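Local coordinates for protein levoglucosan dehydrogenase (Pseudarthrobacter phenanthrenivorans, PDB 6A3F) that catalyses the NAD(+)-dependent oxidation of the anhydrosugar levoglucosan to 3-dehydrolevoglucosan, working as a homotetramer of the Gfo/Idh/MocA family, at residues I171-F177 and F297-E303; A187-L193 and I236-Q242; V222-V228 and T270-N276. All blocks are in the same frame, centred on the assembly; numbering follows the deposited sequence.

Interaction 1: residues I171-F177 and F297-E303; sequences IGRILSF and FEIHGTE
Backbone hydrogen bonds pair Leu175 and Ser176 with a single residue, His300. Leu175 N gives the stronger bond, 2.9 Å to His300 O; Ser176 N adds a weak one at 3.3 Å to the same oxygen. His300 N replies to Ser176 O over 2.9 Å. Before the strand, the chain at Ile171-Arg173 curls round Thr302: Thr302 N donates to Arg173 O, and Arg173 N to Thr302 OG1 at 3.1 Å. That hydroxyl sits between its own backbone N and carbonyl carbon (chi1 56°), which turns it to the Arg173 amide. Glu303 N closes the end on Ile171 O. Gly172 CA lies against Thr302 OG1, its phi positive.

The apolar contacts gather round Ile299. Its CG2 meets Ile171 CD1, the two side chains crossing at about a right angle, and is also touched by Ile174 CG2 at 3.9 Å; its CG1 lies 3.7 Å from Phe177 CD2. Farther along, CE2 of the Phe177 ring rests on Phe297 CB. Helices 157-167 and 206-221 pack over this side.

Polar groups occupy the other face. His300 NE2 donates in its ring plane to Glu298 OE2, 2.7 Å away, on the anti side of the carboxylate; this bond would hold the imidazole's rotation. Glu298 OE1 makes a salt bridge to Arg291 of a second subunit, and Ser176 OG bonds Glu267 of that subunit.

Together these form an antiparallel strand pair with a classic beta bulge, in the C-terminal domain's mixed sheet, whose one face packs on helices and whose other meets a partner subunit.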
loop_
_atom_site.group_PDB
_atom_site.type_symbol
_atom_site.label_atom_id
_atom_site.label_comp_id
_atom_site.label_asym_id
_atom_site.label_seq_id
_atom_site.Cartn_x
_atom_site.Cartn_y
_atom_site.Cartn_z
ATOM N N ILE B 171 -12.639 2.269 19.778
ATOM C CA ILE B 171 -13.422 1.911 18.584
ATOM C C ILE B 171 -14.834 1.474 18.961
ATOM O O ILE B 171 -15.510 0.787 18.189
ATOM C CB ILE B 171 -12.717 0.868 17.676
ATOM C CG1 ILE B 171 -12.524 -0.504 18.332
ATOM C CG2 ILE B 171 -11.391 1.441 17.191
ATOM C CD1 ILE B 171 -12.376 -1.658 17.353
ATOM N N GLY B 172 -15.261 1.794 20.180
ATOM C CA GLY B 172 -16.596 1.405 20.627
ATOM C C GLY B 172 -16.685 -0.082 20.946
ATOM O O GLY B 172 -15.688 -0.709 21.316
ATOM N N ARG B 173 -17.872 -0.639 20.750
ATOM C CA ARG B 173 -18.067 -2.042 20.992
ATOM C C ARG B 173 -17.732 -2.823 19.724
ATOM O O ARG B 173 -18.067 -2.410 18.624
ATOM C CB ARG B 173 -19.510 -2.337 21.395
ATOM C CG ARG B 173 -19.908 -1.767 22.756
ATOM C CD ARG B 173 -19.148 -2.432 23.879
ATOM N NE ARG B 173 -19.629 -2.052 25.205
ATOM C CZ ARG B 173 -20.608 -2.654 25.880
ATOM N NH1 ARG B 173 -21.216 -3.717 25.389
ATOM N NH2 ARG B 173 -20.926 -2.204 27.086
ATOM N N ILE B 174 -17.156 -3.992 19.905
ATOM C CA ILE B 174 -16.857 -4.824 18.742
ATOM C C ILE B 174 -18.115 -5.548 18.226
ATOM O O ILE B 174 -18.793 -6.217 19.001
ATOM C CB ILE B 174 -15.730 -5.800 19.090
ATOM C CG1 ILE B 174 -14.436 -5.039 19.397
ATOM C CG2 ILE B 174 -15.586 -6.833 17.976
ATOM C CD1 ILE B 174 -13.284 -5.903 19.810
ATOM N N LEU B 175 -18.342 -5.495 16.899
ATOM C CA LEU B 175 -19.432 -6.165 16.219
ATOM C C LEU B 175 -18.926 -7.394 15.451
ATOM O O LEU B 175 -19.596 -8.435 15.443
ATOM C CB LEU B 175 -20.088 -5.199 15.251
ATOM C CG LEU B 175 -20.499 -3.873 15.850
ATOM C CD1 LEU B 175 -21.122 -3.007 14.775
ATOM C CD2 LEU B 175 -21.402 -4.102 17.069
ATOM N N SER B 176 -17.800 -7.236 14.720
ATOM C CA SER B 176 -17.424 -8.204 13.719
ATOM C C SER B 176 -15.888 -8.296 13.660
ATOM O O SER B 176 -15.159 -7.305 13.791
ATOM C CB SER B 176 -18.052 -7.846 12.386
ATOM O OG SER B 176 -18.103 -8.949 11.495
ATOM N N PHE B 177 -15.398 -9.548 13.517
ATOM C CA PHE B 177 -13.984 -9.878 13.445
ATOM C C PHE B 177 -13.743 -10.783 12.235
ATOM O O PHE B 177 -14.490 -11.729 11.974
ATOM C CB PHE B 177 -13.515 -10.584 14.735
ATOM C CG PHE B 177 -12.123 -11.190 14.711
ATOM C CD1 PHE B 177 -11.893 -12.436 14.151
ATOM C CD2 PHE B 177 -11.026 -10.492 15.196
ATOM C CE1 PHE B 177 -10.610 -12.961 14.093
ATOM C CE2 PHE B 177 -9.759 -11.043 15.188
ATOM C CZ PHE B 177 -9.543 -12.272 14.616
ATOM N N PHE B 297 -5.917 -9.281 10.748
ATOM C CA PHE B 297 -7.275 -9.225 11.281
ATOM C C PHE B 297 -7.856 -7.879 10.898
ATOM O O PHE B 297 -7.096 -6.905 10.635
ATOM C CB PHE B 297 -7.301 -9.463 12.796
ATOM C CG PHE B 297 -6.467 -8.528 13.631
ATOM C CD1 PHE B 297 -6.916 -7.238 13.934
ATOM C CD2 PHE B 297 -5.284 -8.979 14.209
ATOM C CE1 PHE B 297 -6.151 -6.406 14.741
ATOM C CE2 PHE B 297 -4.554 -8.149 15.050
ATOM C CZ PHE B 297 -4.984 -6.864 15.295
ATOM N N GLU B 298 -9.177 -7.863 10.838
ATOM C CA GLU B 298 -9.915 -6.648 10.643
ATOM C C GLU B 298 -11.067 -6.693 11.634
ATOM O O GLU B 298 -11.816 -7.651 11.614
ATOM C CB GLU B 298 -10.456 -6.517 9.226
ATOM C CG GLU B 298 -11.355 -5.299 9.001
ATOM C CD GLU B 298 -11.438 -4.743 7.574
ATOM O OE1 GLU B 298 -10.611 -5.145 6.701
ATOM O OE2 GLU B 298 -12.275 -3.834 7.326
ATOM N N ILE B 299 -11.131 -5.680 12.466
ATOM C CA ILE B 299 -12.152 -5.582 13.485
ATOM C C ILE B 299 -13.033 -4.372 13.217
ATOM O O ILE B 299 -12.518 -3.258 13.033
ATOM C CB ILE B 299 -11.551 -5.530 14.887
ATOM C CG1 ILE B 299 -10.764 -6.804 15.227
ATOM C CG2 ILE B 299 -12.665 -5.260 15.889
ATOM C CD1 ILE B 299 -9.898 -6.684 16.457
ATOM N N HIS B 300 -14.359 -4.579 13.205
ATOM C CA HIS B 300 -15.330 -3.444 13.057
ATOM C C HIS B 300 -16.018 -3.216 14.409
ATOM O O HIS B 300 -16.692 -4.121 14.918
ATOM C CB HIS B 300 -16.336 -3.687 11.955
ATOM C CG HIS B 300 -15.720 -4.010 10.632
ATOM N ND1 HIS B 300 -16.282 -4.898 9.743
ATOM C CD2 HIS B 300 -14.595 -3.562 10.058
ATOM C CE1 HIS B 300 -15.505 -4.966 8.660
ATOM N NE2 HIS B 300 -14.478 -4.165 8.825
ATOM N N GLY B 301 -15.778 -2.034 14.986
ATOM C CA GLY B 301 -16.468 -1.614 16.190
ATOM C C GLY B 301 -17.515 -0.553 15.880
ATOM O O GLY B 301 -17.546 -0.011 14.771
ATOM N N THR B 302 -18.303 -0.162 16.889
ATOM C CA THR B 302 -19.360 0.818 16.625
ATOM C C THR B 302 -18.760 2.198 16.339
ATOM O O THR B 302 -19.477 3.046 15.775
ATOM C CB THR B 302 -20.376 0.871 17.780
ATOM O OG1 THR B 302 -19.606 1.145 18.940
ATOM C CG2 THR B 302 -21.130 -0.430 17.923
ATOM N N GLU B 303 -17.519 2.466 16.781
ATOM C CA GLU B 303 -16.916 3.815 16.642
ATOM C C GLU B 303 -15.572 3.790 15.916
ATOM O O GLU B 303 -14.831 4.793 15.925
ATOM C CB GLU B 303 -16.688 4.432 18.020
ATOM C CG GLU B 303 -17.942 4.446 18.863
ATOM C CD GLU B 303 -19.006 5.388 18.347
ATOM O OE1 GLU B 303 -18.656 6.256 17.513
ATOM O OE2 GLU B 303 -20.176 5.263 18.779
#

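Interaction 2: residues A187-L193 and I236-Q242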
loop_
_atom_site.group_PDB
_atom_site.type_symbol
_atom_site.label_atom_id
_atom_site.label_comp_id
_atom_site.label_asym_id
_atom_site.label_seq_id
_atom_site.Cartn_x
_atom_site.Cartn_y
_atom_site.Cartn_z
ATOM N N ALA B 187 2.814 -25.127 -0.950
ATOM C CA ALA B 187 1.850 -25.095 -2.051
ATOM C C ALA B 187 2.357 -25.887 -3.269
ATOM O O ALA B 187 1.610 -26.093 -4.201
ATOM C CB ALA B 187 1.564 -23.676 -2.456
ATOM N N ASP B 188 3.611 -26.262 -3.286
ATOM C CA ASP B 188 4.145 -27.179 -4.315
ATOM C C ASP B 188 3.907 -28.653 -3.834
ATOM O O ASP B 188 4.366 -29.059 -2.797
ATOM C CB ASP B 188 5.623 -26.892 -4.492
ATOM C CG ASP B 188 6.285 -27.700 -5.626
ATOM O OD1 ASP B 188 5.724 -28.689 -6.115
ATOM O OD2 ASP B 188 7.402 -27.314 -6.014
ATOM N N PRO B 189 3.210 -29.455 -4.639
ATOM C CA PRO B 189 2.949 -30.876 -4.286
ATOM C C PRO B 189 4.230 -31.712 -4.065
ATOM O O PRO B 189 4.173 -32.761 -3.382
ATOM C CB PRO B 189 2.149 -31.418 -5.479
ATOM C CG PRO B 189 1.638 -30.208 -6.191
ATOM C CD PRO B 189 2.697 -29.138 -5.971
ATOM N N ASN B 190 5.364 -31.244 -4.573
ATOM C CA ASN B 190 6.696 -31.950 -4.383
ATOM C C ASN B 190 7.318 -31.665 -3.015
ATOM O O ASN B 190 8.283 -32.316 -2.633
ATOM C CB ASN B 190 7.688 -31.601 -5.497
ATOM C CG ASN B 190 7.244 -32.094 -6.863
ATOM O OD1 ASN B 190 6.726 -33.198 -6.999
ATOM N ND2 ASN B 190 7.430 -31.280 -7.892
ATOM N N SER B 191 6.811 -30.659 -2.290
ATOM C CA SER B 191 7.228 -30.395 -0.953
ATOM C C SER B 191 6.912 -31.633 -0.106
ATOM O O SER B 191 5.806 -32.143 -0.167
ATOM C CB SER B 191 6.558 -29.149 -0.422
ATOM O OG SER B 191 7.064 -28.786 0.839
ATOM N N PRO B 192 7.891 -32.135 0.632
ATOM C CA PRO B 192 7.756 -33.502 1.132
ATOM C C PRO B 192 6.751 -33.714 2.280
ATOM O O PRO B 192 6.326 -32.787 3.045
ATOM C CB PRO B 192 9.172 -33.860 1.613
ATOM C CG PRO B 192 9.768 -32.539 2.002
ATOM C CD PRO B 192 9.207 -31.574 0.977
ATOM N N LEU B 193 6.386 -34.984 2.465
ATOM C CA LEU B 193 5.501 -35.383 3.551
ATOM C C LEU B 193 6.307 -35.374 4.846
ATOM O O LEU B 193 7.163 -36.220 5.030
ATOM C CB LEU B 193 4.963 -36.794 3.240
ATOM C CG LEU B 193 3.787 -37.271 4.092
ATOM C CD1 LEU B 193 2.514 -36.506 3.761
ATOM C CD2 LEU B 193 3.534 -38.764 3.875
ATOM N N ILE B 236 -3.698 -30.828 -1.533
ATOM C CA ILE B 236 -2.546 -31.653 -2.012
ATOM C C ILE B 236 -2.597 -32.925 -1.158
ATOM O O ILE B 236 -2.194 -32.965 -0.021
ATOM C CB ILE B 236 -1.215 -30.872 -1.920
ATOM C CG1 ILE B 236 -1.237 -29.689 -2.894
ATOM C CG2 ILE B 236 -0.013 -31.814 -2.127
ATOM C CD1 ILE B 236 -0.043 -28.772 -2.810
ATOM N N PRO B 237 -3.283 -33.964 -1.692
ATOM C CA PRO B 237 -3.664 -35.072 -0.846
ATOM C C PRO B 237 -2.578 -36.154 -0.713
ATOM O O PRO B 237 -2.754 -37.069 0.044
ATOM C CB PRO B 237 -4.886 -35.654 -1.566
ATOM C CG PRO B 237 -4.616 -35.336 -3.002
ATOM C CD PRO B 237 -4.023 -33.942 -2.952
ATOM N N GLU B 238 -1.494 -35.986 -1.445
ATOM C CA GLU B 238 -0.398 -36.932 -1.460
ATOM C C GLU B 238 0.920 -36.160 -1.565
ATOM O O GLU B 238 1.055 -35.278 -2.391
ATOM C CB GLU B 238 -0.669 -37.836 -2.672
ATOM C CG GLU B 238 0.434 -38.719 -3.140
ATOM C CD GLU B 238 -0.145 -39.693 -4.154
ATOM O OE1 GLU B 238 0.039 -39.460 -5.352
ATOM O OE2 GLU B 238 -0.862 -40.608 -3.716
ATOM N N ARG B 239 1.920 -36.583 -0.828
ATOM C CA ARG B 239 3.262 -35.986 -1.008
ATOM C C ARG B 239 4.353 -37.067 -0.966
ATOM O O ARG B 239 4.183 -38.149 -0.379
ATOM C CB ARG B 239 3.577 -34.975 0.094
ATOM C CG ARG B 239 2.737 -33.703 0.025
ATOM C CD ARG B 239 2.896 -32.843 1.273
ATOM N NE ARG B 239 2.075 -31.630 1.176
ATOM C CZ ARG B 239 2.311 -30.581 0.374
ATOM N NH1 ARG B 239 3.383 -30.539 -0.404
ATOM N NH2 ARG B 239 1.437 -29.569 0.349
ATOM N N PRO B 240 5.487 -36.739 -1.562
ATOM C CA PRO B 240 6.602 -37.683 -1.540
ATOM C C PRO B 240 7.286 -37.738 -0.182
ATOM O O PRO B 240 7.577 -36.706 0.392
ATOM C CB PRO B 240 7.627 -37.121 -2.544
ATOM C CG PRO B 240 7.275 -35.650 -2.640
ATOM C CD PRO B 240 5.768 -35.619 -2.459
ATOM N N LEU B 241 7.627 -38.935 0.295
ATOM C CA LEU B 241 8.483 -39.013 1.435
ATOM C C LEU B 241 9.889 -38.550 1.013
ATOM O O LEU B 241 10.241 -38.643 -0.153
ATOM C CB LEU B 241 8.466 -40.461 1.955
ATOM C CG LEU B 241 7.183 -40.902 2.662
ATOM C CD1 LEU B 241 7.058 -42.433 2.698
ATOM C CD2 LEU B 241 7.098 -40.354 4.092
ATOM N N GLN B 242 10.669 -38.026 1.960
ATOM C CA GLN B 242 12.130 -37.767 1.772
ATOM C C GLN B 242 12.903 -39.052 2.093
ATOM O O GLN B 242 12.906 -39.468 3.248
ATOM C CB GLN B 242 12.650 -36.675 2.709
ATOM C CG GLN B 242 12.148 -35.285 2.350
ATOM C CD GLN B 242 12.657 -34.194 3.272
ATOM O OE1 GLN B 242 12.314 -34.118 4.453
ATOM N NE2 GLN B 242 13.496 -33.333 2.724
HETATM O O HOH W 1 3.391 -35.129 -4.667
HETATM O O HOH W 2 9.382 -37.372 4.358
#
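A type I beta turn, Asp188 to Ser191, is gripped by an arginine from the short strand 238-242, which joins the loop 187-193 to the edge of a two-stranded antiparallel sheet in the C-terminal domain. Arg239 runs extended from CG to NE, and its NH1 donates to two carbonyls of the turn: Asp188 O at 3.0 Å and Ser191 O at 2.9 Å. Both oxygens lie at the edge of the guanidinium, near its plane. Asp188 O also takes the turn's own bond from Ser191 N; the two donors reach it from opposite faces of its plane. An Asx turn, Asn190 N to Asp188 OD1, braces the same bend.

Ile236 CG2 covers one face of the guanidinium, 3.6 Å above its centre, while its CD1 reaches the backbone of Ala187. Outside the pair, NH2 of Arg239 bonds Ser186 O and Phe197 makes a cation-pi contact, which together would restrain the rotation of the group.

Farther along, Leu193 N donates to Pro240 O at 2.9 Å. The Pro192 ring crosses the Gln242 chain, its CB only 3.4 Å from Gln242 CG. Leu193, its CG opposite the backbone N (chi1 -167°), lies beside Leu241 and points the same way; the two CD2 methyls touch. Two waters complete the joint. One donates to Pro189 O and Glu238 O; the other donates to Leu193 O over 2.6 Å and accepts from Gln242 N at 2.8 Å.

Interaction 3: residues V222-V228 and T270-N276; sequences VGEFSAV and TMIRFAN
Phe225 and Phe274 have nearly the same first torsion, chi1 -74° and -72°, with CG in each set opposite the carbonyl carbon; although both CB atoms head away from the other strand, the side chains run alongside each other and their ring ends come back together. The edge of Phe274 is turned to the face of Phe225 in a T-shaped pair, centroids 5.3 Å apart and planes at 71°. Val222, its CG1 swung opposite the backbone N, puts that methyl over the centre of the Phe274 ring in a CH-pi contact, 3.5 Å from the centroid. Ile272 CG2 lies over the opposite face of the same ring, sandwiching it, and also makes a CH-pi contact with one face of Phe225, while Ile272 CD1 touches Phe225 CE2.

The backbones meet where two successive amides share one acceptor: Ser226 N at 2.7 Å and Ala227 N at 3.2 Å both donate to Arg273 O. Arg273 N answers to Ala227 O at 3.0 Å. At the strand end Ala275 N bonds Glu224 O over 2.8 Å, and a water donates to that same oxygen while accepting from Asn276 N. Glu224 sends its carboxylate elsewhere, to a salt bridge with Arg219.

Phe225 packs against Ile389 of helix 380-399, and Val228 against Ala392 and Ile393; Val222 and Phe274 reach Phe177 on strand 174-182. The arrangement is a classic beta bulge in an antiparallel pair of the C-terminal domain's mixed sheet, with Phe225 packing between the sheet and helix 380-399.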
loop_
_atom_site.group_PDB
_atom_site.type_symbol
_atom_site.label_atom_id
_atom_site.label_comp_id
_atom_site.label_asym_id
_atom_site.label_seq_id
_atom_site.Cartn_x
_atom_site.Cartn_y
_atom_site.Cartn_z
ATOM N N VAL B 222 -11.167 -9.907 21.024
ATOM C CA VAL B 222 -12.645 -9.896 20.949
ATOM C C VAL B 222 -13.249 -10.545 22.209
ATOM O O VAL B 222 -14.039 -9.910 22.916
ATOM C CB VAL B 222 -13.183 -10.590 19.690
ATOM C CG1 VAL B 222 -14.694 -10.512 19.588
ATOM C CG2 VAL B 222 -12.557 -9.992 18.452
ATOM N N GLY B 223 -12.902 -11.820 22.456
ATOM C CA GLY B 223 -13.407 -12.575 23.627
ATOM C C GLY B 223 -13.582 -14.056 23.294
ATOM O O GLY B 223 -13.084 -14.557 22.246
ATOM N N GLU B 224 -14.329 -14.765 24.154
ATOM C CA GLU B 224 -14.447 -16.188 24.018
ATOM C C GLU B 224 -15.402 -16.524 22.878
ATOM O O GLU B 224 -16.312 -15.795 22.554
ATOM C CB GLU B 224 -14.972 -16.819 25.316
ATOM C CG GLU B 224 -14.075 -16.645 26.515
ATOM C CD GLU B 224 -12.783 -17.460 26.514
ATOM O OE1 GLU B 224 -12.454 -18.105 25.477
ATOM O OE2 GLU B 224 -12.067 -17.387 27.540
ATOM N N PHE B 225 -15.225 -17.716 22.343
ATOM C CA PHE B 225 -16.043 -18.244 21.325
ATOM C C PHE B 225 -17.270 -18.955 21.927
ATOM O O PHE B 225 -17.141 -19.742 22.863
ATOM C CB PHE B 225 -15.259 -19.280 20.508
ATOM C CG PHE B 225 -14.206 -18.761 19.554
ATOM C CD1 PHE B 225 -13.422 -17.666 19.877
ATOM C CD2 PHE B 225 -14.002 -19.372 18.329
ATOM C CE1 PHE B 225 -12.414 -17.238 19.018
ATOM C CE2 PHE B 225 -13.016 -18.921 17.465
ATOM C CZ PHE B 225 -12.209 -17.866 17.817
ATOM N N SER B 226 -18.402 -18.782 21.280
ATOM C CA SER B 226 -19.653 -19.477 21.687
ATOM C C SER B 226 -19.892 -20.719 20.818
ATOM O O SER B 226 -20.235 -21.814 21.304
ATOM C CB SER B 226 -20.812 -18.543 21.606
ATOM O OG SER B 226 -21.987 -19.232 22.004
ATOM N N ALA B 227 -19.787 -20.550 19.510
ATOM C CA ALA B 227 -20.014 -21.632 18.575
ATOM C C ALA B 227 -19.225 -21.390 17.279
ATOM O O ALA B 227 -18.938 -20.263 16.933
ATOM C CB ALA B 227 -21.486 -21.826 18.296
ATOM N N VAL B 228 -18.954 -22.474 16.561
ATOM C CA VAL B 228 -18.284 -22.428 15.257
ATOM C C VAL B 228 -19.024 -23.259 14.195
ATOM O O VAL B 228 -19.784 -24.203 14.479
ATOM C CB VAL B 228 -16.833 -22.926 15.412
ATOM C CG1 VAL B 228 -16.004 -22.040 16.324
ATOM C CG2 VAL B 228 -16.820 -24.382 15.911
ATOM N N THR B 270 -13.877 -20.960 9.102
ATOM C CA THR B 270 -14.908 -21.161 10.109
ATOM C C THR B 270 -15.601 -19.828 10.357
ATOM O O THR B 270 -14.901 -18.792 10.498
ATOM C CB THR B 270 -14.333 -21.763 11.392
ATOM O OG1 THR B 270 -15.438 -22.079 12.254
ATOM C CG2 THR B 270 -13.357 -20.857 12.117
ATOM N N MET B 271 -16.942 -19.872 10.456
ATOM C CA MET B 271 -17.681 -18.755 11.018
ATOM C C MET B 271 -17.723 -18.914 12.543
ATOM O O MET B 271 -17.513 -20.011 13.098
ATOM C CB MET B 271 -19.086 -18.650 10.439
ATOM C CG MET B 271 -19.158 -18.617 8.916
ATOM S SD MET B 271 -20.790 -18.182 8.241
ATOM C CE MET B 271 -21.678 -19.726 8.496
ATOM N N ILE B 272 -17.896 -17.803 13.262
ATOM C CA ILE B 272 -17.793 -17.755 14.694
ATOM C C ILE B 272 -18.937 -16.905 15.241
ATOM O O ILE B 272 -19.266 -15.829 14.704
ATOM C CB ILE B 272 -16.465 -17.135 15.147
ATOM C CG1 ILE B 272 -15.252 -17.852 14.556
ATOM C CG2 ILE B 272 -16.395 -16.986 16.671
ATOM C CD1 ILE B 272 -14.030 -16.967 14.525
ATOM N N ARG B 273 -19.565 -17.440 16.299
ATOM C CA ARG B 273 -20.371 -16.622 17.153
ATOM C C ARG B 273 -19.606 -16.454 18.459
ATOM O O ARG B 273 -19.281 -17.431 19.145
ATOM C CB ARG B 273 -21.777 -17.200 17.366
ATOM C CG ARG B 273 -22.559 -16.431 18.429
ATOM C CD ARG B 273 -23.038 -15.029 17.997
ATOM N NE ARG B 273 -23.987 -15.209 16.897
ATOM C CZ ARG B 273 -24.607 -14.224 16.270
ATOM N NH1 ARG B 273 -24.459 -12.976 16.698
ATOM N NH2 ARG B 273 -25.333 -14.495 15.209
ATOM N N PHE B 274 -19.340 -15.213 18.822
ATOM C CA PHE B 274 -18.640 -14.951 20.035
ATOM C C PHE B 274 -19.627 -14.972 21.225
ATOM O O PHE B 274 -20.792 -14.593 21.059
ATOM C CB PHE B 274 -17.924 -13.598 19.970
ATOM C CG PHE B 274 -16.718 -13.599 19.063
ATOM C CD1 PHE B 274 -15.484 -14.029 19.530
ATOM C CD2 PHE B 274 -16.852 -13.219 17.732
ATOM C CE1 PHE B 274 -14.388 -14.036 18.680
ATOM C CE2 PHE B 274 -15.745 -13.210 16.890
ATOM C CZ PHE B 274 -14.521 -13.628 17.373
ATOM N N ALA B 275 -19.102 -15.330 22.391
ATOM C CA ALA B 275 -19.849 -15.291 23.687
ATOM C C ALA B 275 -20.474 -13.909 23.912
ATOM O O ALA B 275 -21.598 -13.852 24.369
ATOM C CB ALA B 275 -18.965 -15.676 24.848
ATOM N N ASN B 276 -19.790 -12.819 23.559
ATOM C CA ASN B 276 -20.296 -11.474 23.810
ATOM C C ASN B 276 -21.283 -10.997 22.723
ATOM O O ASN B 276 -21.713 -9.863 22.804
ATOM C CB ASN B 276 -19.123 -10.520 23.983
ATOM C CG ASN B 276 -18.338 -10.310 22.701
ATOM O OD1 ASN B 276 -18.844 -10.591 21.628
ATOM N ND2 ASN B 276 -17.115 -9.831 22.847
HETATM O O HOH W 3 -17.065 -13.218 23.342
#

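In the fold
All three contacts belong to the C-terminal substrate-binding domain. Interactions 1 and 3 lie in its large mixed sheet, centres 14 Å apart; strand 279-285 runs between strands 174-182 and 267-274, and Val222 of interaction 3 also packs on Ile174 of interaction 1. Both touch the second subunit. Interaction 2 stands apart, its centre 39 Å from that of interaction 1 and 34 Å from that of interaction 3, near the levoglucosan-binding Gln183 and NADH-binding Trp195. Along the chain, interaction 1 spans the other two, whose segments alternate. One domain thus combines a sheet that meets a partner subunit with a distant loop close to the ligand-binding residues.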